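PDB 5O9X: phosphoacetylglucosamine mutase from Aspergillus lentulus, which interconverts N-acetylglucosamine 6-phosphate and N-acetylglucosamine 1-phosphate, by way of a bisphosphorylated sugar intermediate. Local coordinates for residues 25-30 with 91-96; 172-177 with 184-189; 261-266 with 303-308; 318-323 with 408-413. The protein carries 1 engineered substitution. All blocks are in the same frame, centred on the assembly; numbering follows the deposited sequence.

Contact 1. Residues 25-30 with 91-96; sequences FQYGTA and EWEAYA. With G16 (1,6-di-O-phosphono-alpha-D-glucopyranose), chain B.
Glu93 lays its aliphatic arm over one face of the Tyr27 ring: CG of Glu93 sits 3.9 Å from the centroid of that ring, 23° off its normal, a CH-pi contact displaced toward the CD2-CE2 rim. The carboxylate follows at a shallow tilt, its plane 24° from that of the ring, and Glu93 OE2 comes within 3.6 Å of Tyr27 CE2. With CG anti to its backbone N (chi1 -164°), Tyr27 sends the ring at helix 91-101, where Ala96 CB meets Tyr27 CD1 obliquely at 4.1 Å. This packed part is completed by Phe32, edge-to-face with Tyr27, and by Leu88. It fastens the loop before strand 32-35 to a helix of the first alpha/beta/alpha domain of the phosphohexomutase fold. The other end of the loop leaves the helix and lines the ligand pocket. There Thr29 OG1 donates to O3P of the bound glucose 1,6-bisphosphate at 2.6 Å, and Ala30 CB lies 3.8 Å from its O2. Lys364 spans the two parts, forming a salt bridge with OE2 of the partly exposed Glu93 and a hydrogen bond with Thr29 O. Gln26, by contrast, is exposed, its side chain starting away from the helix.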
# COMPACT_ATOMS: atom_id res chain seq x y z
N PHE A 25 1.72 -16.20 -16.34
CA PHE A 25 1.91 -15.16 -15.33
C PHE A 25 0.96 -13.99 -15.56
O PHE A 25 0.62 -13.69 -16.69
CB PHE A 25 3.36 -14.68 -15.34
CG PHE A 25 4.34 -15.79 -15.20
CD1 PHE A 25 4.49 -16.45 -13.97
CD2 PHE A 25 5.14 -16.19 -16.30
CE1 PHE A 25 5.42 -17.48 -13.82
CE2 PHE A 25 6.05 -17.25 -16.14
CZ PHE A 25 6.20 -17.89 -14.91
N GLN A 26 0.47 -13.38 -14.48
CA GLN A 26 -0.40 -12.23 -14.61
C GLN A 26 0.11 -11.15 -13.66
O GLN A 26 0.64 -11.47 -12.59
CB GLN A 26 -1.86 -12.62 -14.33
CG GLN A 26 -2.00 -13.52 -13.12
CD GLN A 26 -3.45 -13.82 -12.69
OE1 GLN A 26 -4.16 -14.61 -13.36
NE2 GLN A 26 -3.90 -13.21 -11.55
N TYR A 27 -0.08 -9.88 -14.02
CA TYR A 27 0.43 -8.77 -13.21
C TYR A 27 -0.31 -8.64 -11.83
O TYR A 27 0.30 -8.31 -10.81
CB TYR A 27 0.37 -7.48 -14.02
CG TYR A 27 1.22 -6.37 -13.46
CD1 TYR A 27 2.59 -6.26 -13.80
CD2 TYR A 27 0.65 -5.40 -12.60
CE1 TYR A 27 3.34 -5.22 -13.30
CE2 TYR A 27 1.41 -4.32 -12.11
CZ TYR A 27 2.75 -4.25 -12.46
OH TYR A 27 3.58 -3.24 -11.98
N GLY A 28 -1.60 -8.93 -11.80
CA GLY A 28 -2.32 -8.99 -10.50
C GLY A 28 -2.58 -7.59 -9.96
O GLY A 28 -2.48 -6.56 -10.67
N THR A 29 -2.91 -7.53 -8.69
CA THR A 29 -3.31 -6.28 -8.06
C THR A 29 -2.13 -5.31 -7.98
O THR A 29 -2.32 -4.07 -8.15
CB THR A 29 -3.81 -6.62 -6.64
OG1 THR A 29 -4.94 -7.51 -6.75
CG2 THR A 29 -4.31 -5.38 -5.89
N ALA A 30 -0.95 -5.84 -7.60
CA ALA A 30 0.25 -5.01 -7.30
C ALA A 30 1.55 -5.46 -8.01
O ALA A 30 2.63 -5.03 -7.60
CB ALA A 30 0.50 -4.96 -5.77
N GLU A 91 -1.44 0.89 -18.54
CA GLU A 91 -1.30 0.37 -19.93
C GLU A 91 -0.02 -0.52 -20.07
O GLU A 91 0.09 -1.42 -20.91
CB GLU A 91 -1.30 1.60 -20.87
CG GLU A 91 -1.00 1.36 -22.35
CD GLU A 91 -2.24 1.38 -23.28
OE1 GLU A 91 -3.30 1.92 -22.88
OE2 GLU A 91 -2.14 0.86 -24.43
N TRP A 92 0.95 -0.24 -19.22
CA TRP A 92 2.21 -0.92 -19.24
C TRP A 92 2.18 -2.25 -18.49
O TRP A 92 3.09 -3.07 -18.67
CB TRP A 92 3.29 0.00 -18.67
CG TRP A 92 3.83 1.01 -19.69
CD1 TRP A 92 3.17 2.12 -20.26
CD2 TRP A 92 5.15 1.03 -20.22
NE1 TRP A 92 4.03 2.75 -21.17
CE2 TRP A 92 5.24 2.13 -21.14
CE3 TRP A 92 6.27 0.20 -20.04
CZ2 TRP A 92 6.43 2.44 -21.81
CZ3 TRP A 92 7.44 0.51 -20.73
CH2 TRP A 92 7.50 1.62 -21.61
N GLU A 93 1.12 -2.54 -17.73
CA GLU A 93 1.01 -3.89 -17.12
C GLU A 93 0.89 -4.96 -18.23
O GLU A 93 1.50 -6.03 -18.11
CB GLU A 93 -0.16 -3.97 -16.13
CG GLU A 93 -0.14 -2.85 -15.08
CD GLU A 93 -1.34 -2.88 -14.18
OE1 GLU A 93 -2.32 -3.61 -14.51
OE2 GLU A 93 -1.28 -2.22 -13.13
N ALA A 94 0.12 -4.67 -19.30
CA ALA A 94 0.08 -5.58 -20.47
C ALA A 94 1.43 -5.85 -21.11
O ALA A 94 1.70 -6.99 -21.53
CB ALA A 94 -0.90 -5.11 -21.57
N TYR A 95 2.25 -4.82 -21.26
CA TYR A 95 3.58 -5.04 -21.80
C TYR A 95 4.41 -5.96 -20.86
O TYR A 95 5.12 -6.87 -21.32
CB TYR A 95 4.32 -3.73 -21.95
CG TYR A 95 3.61 -2.67 -22.76
CD1 TYR A 95 2.85 -3.01 -23.91
CD2 TYR A 95 3.77 -1.32 -22.44
CE1 TYR A 95 2.21 -2.02 -24.66
CE2 TYR A 95 3.15 -0.32 -23.19
CZ TYR A 95 2.39 -0.68 -24.31
OH TYR A 95 1.76 0.31 -25.02
N ALA A 96 4.31 -5.71 -19.54
CA ALA A 96 5.09 -6.55 -18.60
C ALA A 96 4.68 -7.98 -18.77
O ALA A 96 5.51 -8.87 -18.75
CB ALA A 96 4.84 -6.10 -17.19
C1 G16 B . -1.65 -5.46 -2.25
C2 G16 B . -2.17 -4.15 -2.84
C3 G16 B . -3.40 -3.65 -2.03
C4 G16 B . -4.53 -4.66 -1.92
C5 G16 B . -3.95 -5.94 -1.32
C6 G16 B . -4.86 -7.14 -1.40
O1 G16 B . -1.20 -5.22 -0.92
O2 G16 B . -1.15 -3.11 -2.94
O3 G16 B . -3.78 -2.45 -2.58
O4 G16 B . -5.67 -4.25 -1.04
O5 G16 B . -2.83 -6.43 -2.09
O6 G16 B . -5.14 -7.38 -2.85
P G16 B . -6.00 -8.69 -3.27
O1P G16 B . -7.31 -8.71 -2.44
O2P G16 B . -5.17 -9.94 -2.91
O3P G16 B . -6.20 -8.66 -4.80
P' G16 B . 0.34 -5.50 -0.43
O1X G16 B . 1.28 -5.15 -1.61
O2X G16 B . 0.47 -7.04 -0.20
O3X G16 B . 0.54 -4.82 0.88

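Contact 2. Residues 172-177 with 184-189; sequences RCKNTL and GEPTEQ
Pro186 packs its ring against the last turn of helix 164-176, touching two successive residues there. Among the apolar contacts, CB of Pro186 lies 3.6 Å from Cys173 CB and 3.5 Å from Lys174 CG, the latter tighter than usual van der Waals contact. The Lys174 chain crosses the proline ring at about a right angle. On another side of the ring lies Leu177, its CD1 3.9 Å from Gly184 O and more loosely near Pro186 CD. Cys173 SG, placed beside its own backbone N (chi1 -70°), comes to 3.3 Å from Gly184 O. Gly184 has an extended backbone with positive phi (157°).

Two waters link polar atoms across the contact. One donates to both Cys173 O and Gly184 O, the second at 2.6 Å, and so joins two backbone carbonyls. Another accepts from Lys174 NZ at 2.9 Å and donates to Pro186 O; bends at chi3 and chi4 curl the lysine chain so that its amine meets this water, and the amine also makes a cation-pi contact with Trp61. Within the helix, Thr176 OG1 donates to Arg172 O from above the carbonyl plane and is also hydrogen-bonded to Tyr183 N.

Pro186 is the centre of an inverse gamma turn, after which Thr187 N-caps helix 188-202 through Gly190 N. The contact thus brings the end of helix 164-176, in the first domain, against the lead-in to the first helix of the second, Tyr169 OH on helix 164-176 being hydrogen-bonded to Glu185 O.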
# COMPACT_ATOMS: atom_id res chain seq x y z
N ARG A 172 11.28 9.16 -6.63
CA ARG A 172 10.83 10.57 -6.65
C ARG A 172 12.01 11.53 -6.40
O ARG A 172 12.24 12.46 -7.20
CB ARG A 172 9.66 10.81 -5.73
CG ARG A 172 9.07 12.17 -5.95
CD ARG A 172 7.86 12.32 -5.09
NE ARG A 172 7.15 13.58 -5.32
CZ ARG A 172 5.89 13.77 -4.92
NH1 ARG A 172 5.24 12.81 -4.28
NH2 ARG A 172 5.26 14.92 -5.16
N CYS A 173 12.79 11.29 -5.36
CA CYS A 173 13.96 12.16 -5.11
C CYS A 173 14.91 12.25 -6.29
O CYS A 173 15.31 13.37 -6.68
CB CYS A 173 14.78 11.74 -3.87
SG CYS A 173 13.83 12.08 -2.38
N LYS A 174 15.31 11.11 -6.86
CA LYS A 174 16.33 11.18 -7.92
C LYS A 174 15.74 11.90 -9.19
O LYS A 174 16.47 12.50 -9.99
CB LYS A 174 16.82 9.78 -8.30
CG LYS A 174 17.52 9.00 -7.21
CD LYS A 174 18.07 7.72 -7.78
CE LYS A 174 19.37 7.99 -8.53
NZ LYS A 174 20.46 8.51 -7.67
N ASN A 175 14.43 11.81 -9.38
CA ASN A 175 13.85 12.44 -10.57
C ASN A 175 13.52 13.93 -10.37
O ASN A 175 13.10 14.59 -11.31
CB ASN A 175 12.63 11.68 -11.06
CG ASN A 175 13.00 10.35 -11.70
OD1 ASN A 175 12.37 9.33 -11.41
ND2 ASN A 175 14.02 10.33 -12.52
N THR A 176 13.66 14.43 -9.14
CA THR A 176 13.31 15.80 -8.84
C THR A 176 14.49 16.59 -8.30
O THR A 176 14.34 17.80 -8.03
CB THR A 176 12.12 15.92 -7.86
OG1 THR A 176 12.51 15.37 -6.59
CG2 THR A 176 10.82 15.30 -8.43
N LEU A 177 15.64 15.92 -8.12
CA LEU A 177 16.76 16.53 -7.43
C LEU A 177 17.17 17.77 -8.27
O LEU A 177 17.13 17.69 -9.51
CB LEU A 177 17.90 15.51 -7.25
CG LEU A 177 19.10 15.91 -6.38
CD1 LEU A 177 18.77 16.12 -4.89
CD2 LEU A 177 20.24 14.91 -6.55
N GLY A 184 13.68 15.60 -1.80
CA GLY A 184 14.61 15.25 -0.72
C GLY A 184 15.90 14.72 -1.30
O GLY A 184 16.02 14.59 -2.55
N GLU A 185 16.85 14.39 -0.41
CA GLU A 185 18.05 13.66 -0.76
C GLU A 185 17.70 12.18 -1.01
O GLU A 185 17.00 11.59 -0.18
CB GLU A 185 19.09 13.70 0.39
CG GLU A 185 19.79 15.03 0.72
CD GLU A 185 20.31 15.79 -0.52
OE1 GLU A 185 21.13 15.21 -1.28
OE2 GLU A 185 19.85 16.96 -0.71
N PRO A 186 18.22 11.56 -2.09
CA PRO A 186 17.76 10.21 -2.54
C PRO A 186 18.47 9.07 -1.85
O PRO A 186 19.01 8.17 -2.48
CB PRO A 186 18.07 10.24 -4.02
CG PRO A 186 19.33 11.11 -4.11
CD PRO A 186 19.27 12.10 -2.99
N THR A 187 18.48 9.11 -0.51
CA THR A 187 19.15 8.12 0.28
C THR A 187 18.26 7.80 1.47
O THR A 187 17.31 8.56 1.84
CB THR A 187 20.47 8.64 0.88
OG1 THR A 187 20.10 9.72 1.75
CG2 THR A 187 21.46 9.18 -0.25
N GLU A 188 18.59 6.70 2.09
CA GLU A 188 17.88 6.27 3.28
C GLU A 188 18.00 7.31 4.38
O GLU A 188 17.01 7.59 5.06
CB GLU A 188 18.48 4.92 3.69
CG GLU A 188 17.53 4.10 4.45
CD GLU A 188 18.07 2.72 4.78
OE1 GLU A 188 18.58 2.05 3.84
OE2 GLU A 188 18.02 2.39 5.98
N GLN A 189 19.22 7.88 4.59
CA GLN A 189 19.34 9.02 5.56
C GLN A 189 18.41 10.19 5.19
O GLN A 189 17.84 10.81 6.07
CB GLN A 189 20.78 9.57 5.53
CG GLN A 189 21.07 10.65 6.57
CD GLN A 189 22.58 11.00 6.66
OE1 GLN A 189 23.43 10.17 6.47
NE2 GLN A 189 22.88 12.24 6.98
O HOH W 1 14.93 15.50 -4.71
O HOH W 2 20.46 7.42 -4.99

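Contact 3. Residues 261-266 with 303-308; sequences YVKTKQ and LLDGDR
Lys263 and Asp305 point their charged ends at each other obliquely, and the amine NZ of Lys263 donates to Asp305 OD2 at 2.8 Å in a salt bridge. The lysine leaves helix 259-265 with CG anti to its backbone N, then bends at chi2 (67°), which carries the amine over to the aspartate. It arrives on the anti lone pair of OD2, the side turned from OD1. On its way the chain crosses Leu303 at about a right angle, with Lys263 CD 4.1 Å from Leu303 CD2. The other branch of that leucine faces the helix one residue earlier: CD1 of Leu303 meets CG1 of Val262 at 4.0 Å, the two side chains slanting across one another. Leu291 on strand 290-295 touches both Val262 and Leu303.

Here strand 301-304, at the edge of the second domain's mixed sheet, gives way to helix 306-324 of the third, and helix 259-265 packs beside that junction. Asp305 is the N-cap. Its OD1 takes weak bonds from Asp307 N, at 3.1 Å, and Arg308 N, while OD2 is left for the lysine, dividing the carboxylate between helix cap and salt bridge. The amine and the helix N-terminus would both be expected to stabilise its negative charge. Asp307 OD2, 6.0 Å from Lys263 NZ, may add a longer-range attraction for the lysine, whose side chain lies about 10 Å from the bound bisphosphate.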
# COMPACT_ATOMS: atom_id res chain seq x y z
N TYR A 261 -2.22 -10.29 9.50
CA TYR A 261 -2.67 -11.20 10.53
C TYR A 261 -3.74 -10.48 11.42
O TYR A 261 -4.83 -11.03 11.66
CB TYR A 261 -1.46 -11.71 11.40
CG TYR A 261 -1.95 -12.61 12.57
CD1 TYR A 261 -1.95 -14.03 12.44
CD2 TYR A 261 -2.38 -12.05 13.76
CE1 TYR A 261 -2.37 -14.88 13.48
CE2 TYR A 261 -2.87 -12.87 14.78
CZ TYR A 261 -2.82 -14.28 14.63
OH TYR A 261 -3.28 -15.05 15.66
N VAL A 262 -3.44 -9.27 11.91
CA VAL A 262 -4.33 -8.60 12.84
C VAL A 262 -5.69 -8.32 12.17
O VAL A 262 -6.76 -8.53 12.75
CB VAL A 262 -3.64 -7.33 13.37
CG1 VAL A 262 -4.60 -6.49 14.23
CG2 VAL A 262 -2.47 -7.75 14.31
N LYS A 263 -5.64 -7.76 10.96
CA LYS A 263 -6.87 -7.42 10.24
C LYS A 263 -7.73 -8.66 9.87
O LYS A 263 -8.96 -8.60 10.02
CB LYS A 263 -6.47 -6.63 9.00
CG LYS A 263 -7.67 -6.32 8.03
CD LYS A 263 -8.71 -5.35 8.63
CE LYS A 263 -9.92 -5.20 7.70
NZ LYS A 263 -11.03 -4.47 8.42
N THR A 264 -7.11 -9.75 9.36
CA THR A 264 -7.90 -10.91 8.89
C THR A 264 -8.40 -11.71 10.08
O THR A 264 -9.50 -12.22 10.04
CB THR A 264 -7.07 -11.86 7.95
OG1 THR A 264 -5.83 -12.22 8.59
CG2 THR A 264 -6.73 -11.09 6.66
N LYS A 265 -7.59 -11.84 11.14
CA LYS A 265 -8.03 -12.60 12.32
C LYS A 265 -8.76 -11.76 13.36
O LYS A 265 -9.37 -12.33 14.31
CB LYS A 265 -6.81 -13.25 13.02
CG LYS A 265 -5.93 -14.17 12.14
CD LYS A 265 -6.66 -15.46 11.90
CE LYS A 265 -5.84 -16.51 11.10
NZ LYS A 265 -5.70 -17.64 12.07
N GLN A 266 -8.69 -10.42 13.26
CA GLN A 266 -9.32 -9.52 14.25
C GLN A 266 -8.92 -9.85 15.70
O GLN A 266 -9.79 -10.06 16.57
CB GLN A 266 -10.87 -9.45 14.12
CG GLN A 266 -11.27 -8.92 12.72
CD GLN A 266 -12.78 -8.62 12.54
OE1 GLN A 266 -13.54 -8.61 13.48
NE2 GLN A 266 -13.20 -8.35 11.31
N LEU A 303 -10.12 -3.03 17.20
CA LEU A 303 -9.32 -2.82 16.01
C LEU A 303 -9.55 -1.43 15.47
O LEU A 303 -10.70 -1.00 15.37
CB LEU A 303 -9.71 -3.86 14.90
CG LEU A 303 -9.04 -3.68 13.51
CD1 LEU A 303 -7.51 -3.82 13.60
CD2 LEU A 303 -9.76 -4.66 12.52
N LEU A 304 -8.46 -0.73 15.09
CA LEU A 304 -8.56 0.57 14.45
C LEU A 304 -7.91 0.47 13.12
O LEU A 304 -6.73 0.78 13.01
CB LEU A 304 -7.98 1.75 15.27
CG LEU A 304 -8.67 1.93 16.66
CD1 LEU A 304 -7.69 2.51 17.72
CD2 LEU A 304 -9.90 2.79 16.50
N ASP A 305 -8.71 0.15 12.10
CA ASP A 305 -8.09 -0.29 10.81
C ASP A 305 -7.89 0.87 9.82
O ASP A 305 -8.01 2.03 10.22
CB ASP A 305 -8.93 -1.44 10.18
CG ASP A 305 -10.35 -0.96 9.68
OD1 ASP A 305 -10.67 0.27 9.61
OD2 ASP A 305 -11.15 -1.84 9.29
N GLY A 306 -7.63 0.56 8.53
CA GLY A 306 -7.38 1.66 7.55
C GLY A 306 -8.44 2.73 7.44
O GLY A 306 -8.13 3.93 7.26
N ASP A 307 -9.71 2.32 7.51
CA ASP A 307 -10.78 3.33 7.44
C ASP A 307 -10.88 4.18 8.66
O ASP A 307 -11.31 5.34 8.60
CB ASP A 307 -12.09 2.64 7.15
CG ASP A 307 -12.05 2.01 5.79
OD1 ASP A 307 -11.99 2.76 4.77
OD2 ASP A 307 -11.98 0.76 5.71
N ARG A 308 -10.48 3.64 9.81
CA ARG A 308 -10.34 4.48 11.01
C ARG A 308 -9.26 5.53 10.86
O ARG A 308 -9.45 6.64 11.36
CB ARG A 308 -9.94 3.69 12.30
CG ARG A 308 -11.04 2.76 12.68
CD ARG A 308 -12.07 3.59 13.48
NE ARG A 308 -13.10 2.66 13.86
CZ ARG A 308 -14.09 2.86 14.72
NH1 ARG A 308 -14.27 4.08 15.26
NH2 ARG A 308 -14.92 1.85 14.98

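Contact 4. Residues 318-323 with 408-413; sequences GDLARS and QRSLEC
Helices 306-324 and 405-420 pack here with their local axes 8.3 Å apart at closest approach and their directions 138° apart, a steeply inclined antiparallel pair whose backbones come nearest at Leu320 and Ser410. The small side chain of Ser410 is consistent with this closeness: its CB rests 3.7 Å from the backbone oxygen Leu320 O. Leu320 packs beside it, dividing its two methyls between Ser410 and Cys413, a turn apart. CD2 of Leu320 leans on Ser410 OG at 3.8 Å, and CD1 of Leu320 reaches Cys413 SG, also at 3.8 Å. Cys413 SG lies anti to its backbone N (chi1 -170°), which turns it toward the leucine, and Phe316, a turn before Leu320, also touches this cysteine.

Ser410 also meets Ser323 hydroxyl to hydroxyl, OG to OG 2.6 Å, in a short hydrogen bond in which either may be the donor. Ser323 OG lies anti to its own backbone N (chi1 174°), which turns it across to the partner helix, and Ala324 packs on Ser410 next to it. Away from the interface each helix carries its own polar link: Arg322 NH1 bridges to Asp319 OD1 from above the carboxylate plane, and Gln408 NE2 donates to Glu412 OE2 within the amide plane.

With no charged group engaged between the two segments, the association of these helices of the third domain rests mainly on shape and apolar contact; the one hydroxyl pair adds a directional bond that probably sets their alignment at Ser323 and Ser410.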
# COMPACT_ATOMS: atom_id res chain seq x y z
N GLY A 318 -10.14 18.64 8.01
CA GLY A 318 -11.30 19.49 7.97
C GLY A 318 -11.33 20.50 9.08
O GLY A 318 -11.65 21.67 8.80
N ASP A 319 -11.02 20.10 10.32
CA ASP A 319 -10.95 21.06 11.41
C ASP A 319 -9.80 22.07 11.19
O ASP A 319 -9.98 23.27 11.49
CB ASP A 319 -10.74 20.37 12.77
CG ASP A 319 -11.94 19.52 13.20
OD1 ASP A 319 -13.08 19.63 12.63
OD2 ASP A 319 -11.74 18.80 14.20
N LEU A 320 -8.63 21.64 10.69
CA LEU A 320 -7.55 22.59 10.45
C LEU A 320 -7.89 23.59 9.34
O LEU A 320 -7.61 24.78 9.50
CB LEU A 320 -6.22 21.92 10.03
CG LEU A 320 -5.47 21.18 11.13
CD1 LEU A 320 -4.21 20.50 10.50
CD2 LEU A 320 -5.11 22.07 12.36
N ALA A 321 -8.51 23.10 8.24
CA ALA A 321 -8.90 23.99 7.14
C ALA A 321 -9.93 25.02 7.62
O ALA A 321 -9.81 26.21 7.26
CB ALA A 321 -9.44 23.19 5.96
N ARG A 322 -10.91 24.61 8.42
CA ARG A 322 -11.83 25.56 8.99
C ARG A 322 -11.16 26.59 9.89
O ARG A 322 -11.47 27.80 9.87
CB ARG A 322 -12.87 24.81 9.83
CG ARG A 322 -14.10 25.61 10.23
CD ARG A 322 -15.11 24.68 10.97
NE ARG A 322 -15.30 23.40 10.25
CZ ARG A 322 -14.98 22.19 10.72
NH1 ARG A 322 -14.48 22.08 11.97
NH2 ARG A 322 -15.16 21.09 9.94
N SER A 323 -10.33 26.09 10.77
CA SER A 323 -9.56 26.94 11.68
C SER A 323 -8.64 27.97 10.94
O SER A 323 -8.48 29.14 11.40
CB SER A 323 -8.82 26.02 12.64
OG SER A 323 -7.96 26.75 13.45
N GLN A 408 -3.12 31.27 11.60
CA GLN A 408 -1.76 30.97 11.16
C GLN A 408 -1.25 29.63 11.75
O GLN A 408 -0.51 28.90 11.07
CB GLN A 408 -0.82 32.12 11.63
CG GLN A 408 0.64 32.03 11.15
CD GLN A 408 0.74 32.09 9.60
OE1 GLN A 408 -0.05 32.81 8.90
NE2 GLN A 408 1.67 31.28 9.04
N ARG A 409 -1.52 29.37 13.03
CA ARG A 409 -1.03 28.10 13.63
C ARG A 409 -1.63 26.88 12.87
O ARG A 409 -0.93 25.90 12.57
CB ARG A 409 -1.39 28.02 15.14
CG ARG A 409 -0.49 28.94 16.00
CD ARG A 409 -0.67 28.73 17.52
NE ARG A 409 -2.02 29.14 17.99
CZ ARG A 409 -2.34 30.37 18.39
NH1 ARG A 409 -1.44 31.33 18.36
NH2 ARG A 409 -3.55 30.63 18.81
N SER A 410 -2.94 26.94 12.60
CA SER A 410 -3.59 25.87 11.85
C SER A 410 -3.06 25.76 10.44
O SER A 410 -2.85 24.63 9.92
CB SER A 410 -5.09 26.10 11.87
OG SER A 410 -5.57 25.72 13.18
N LEU A 411 -2.84 26.93 9.79
CA LEU A 411 -2.27 26.89 8.46
C LEU A 411 -0.88 26.23 8.46
O LEU A 411 -0.57 25.33 7.60
CB LEU A 411 -2.24 28.30 7.80
CG LEU A 411 -1.82 28.27 6.30
CD1 LEU A 411 -2.99 27.78 5.44
CD2 LEU A 411 -1.48 29.68 5.85
N GLU A 412 -0.04 26.59 9.43
CA GLU A 412 1.29 26.02 9.53
C GLU A 412 1.23 24.51 9.82
O GLU A 412 2.06 23.78 9.34
CB GLU A 412 2.13 26.71 10.64
CG GLU A 412 2.87 27.96 10.07
CD GLU A 412 3.45 28.91 11.13
OE1 GLU A 412 4.21 28.45 12.02
OE2 GLU A 412 3.14 30.14 11.08
N CYS A 413 0.26 24.08 10.64
CA CYS A 413 0.09 22.64 10.89
C CYS A 413 -0.26 21.96 9.56
O CYS A 413 0.34 20.96 9.20
CB CYS A 413 -0.98 22.44 11.98
SG CYS A 413 -0.99 20.71 12.51

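The four contacts follow one another along the chain without overlap and trace the first three of the four phosphohexomutase domains in order. Contact 1 belongs to the first domain, contact 2 lies where the first passes into the second, contact 3 where the second passes into the third, and contact 4 within the third. Contacts 3 and 4 share helix 306-324, their centres about 30 Å apart. Contacts 1 and 3 lie on opposite sides of the chain's centre, about 28 Å between centres; contact 1 touches the bisphosphate. Contacts 1 and 4 are farthest apart, about 41 Å between centres. Residues of the first, third and C-terminal domains hold the bisphosphate, so the joints at contacts 2 and 3 probably bear on how those domains are placed round it.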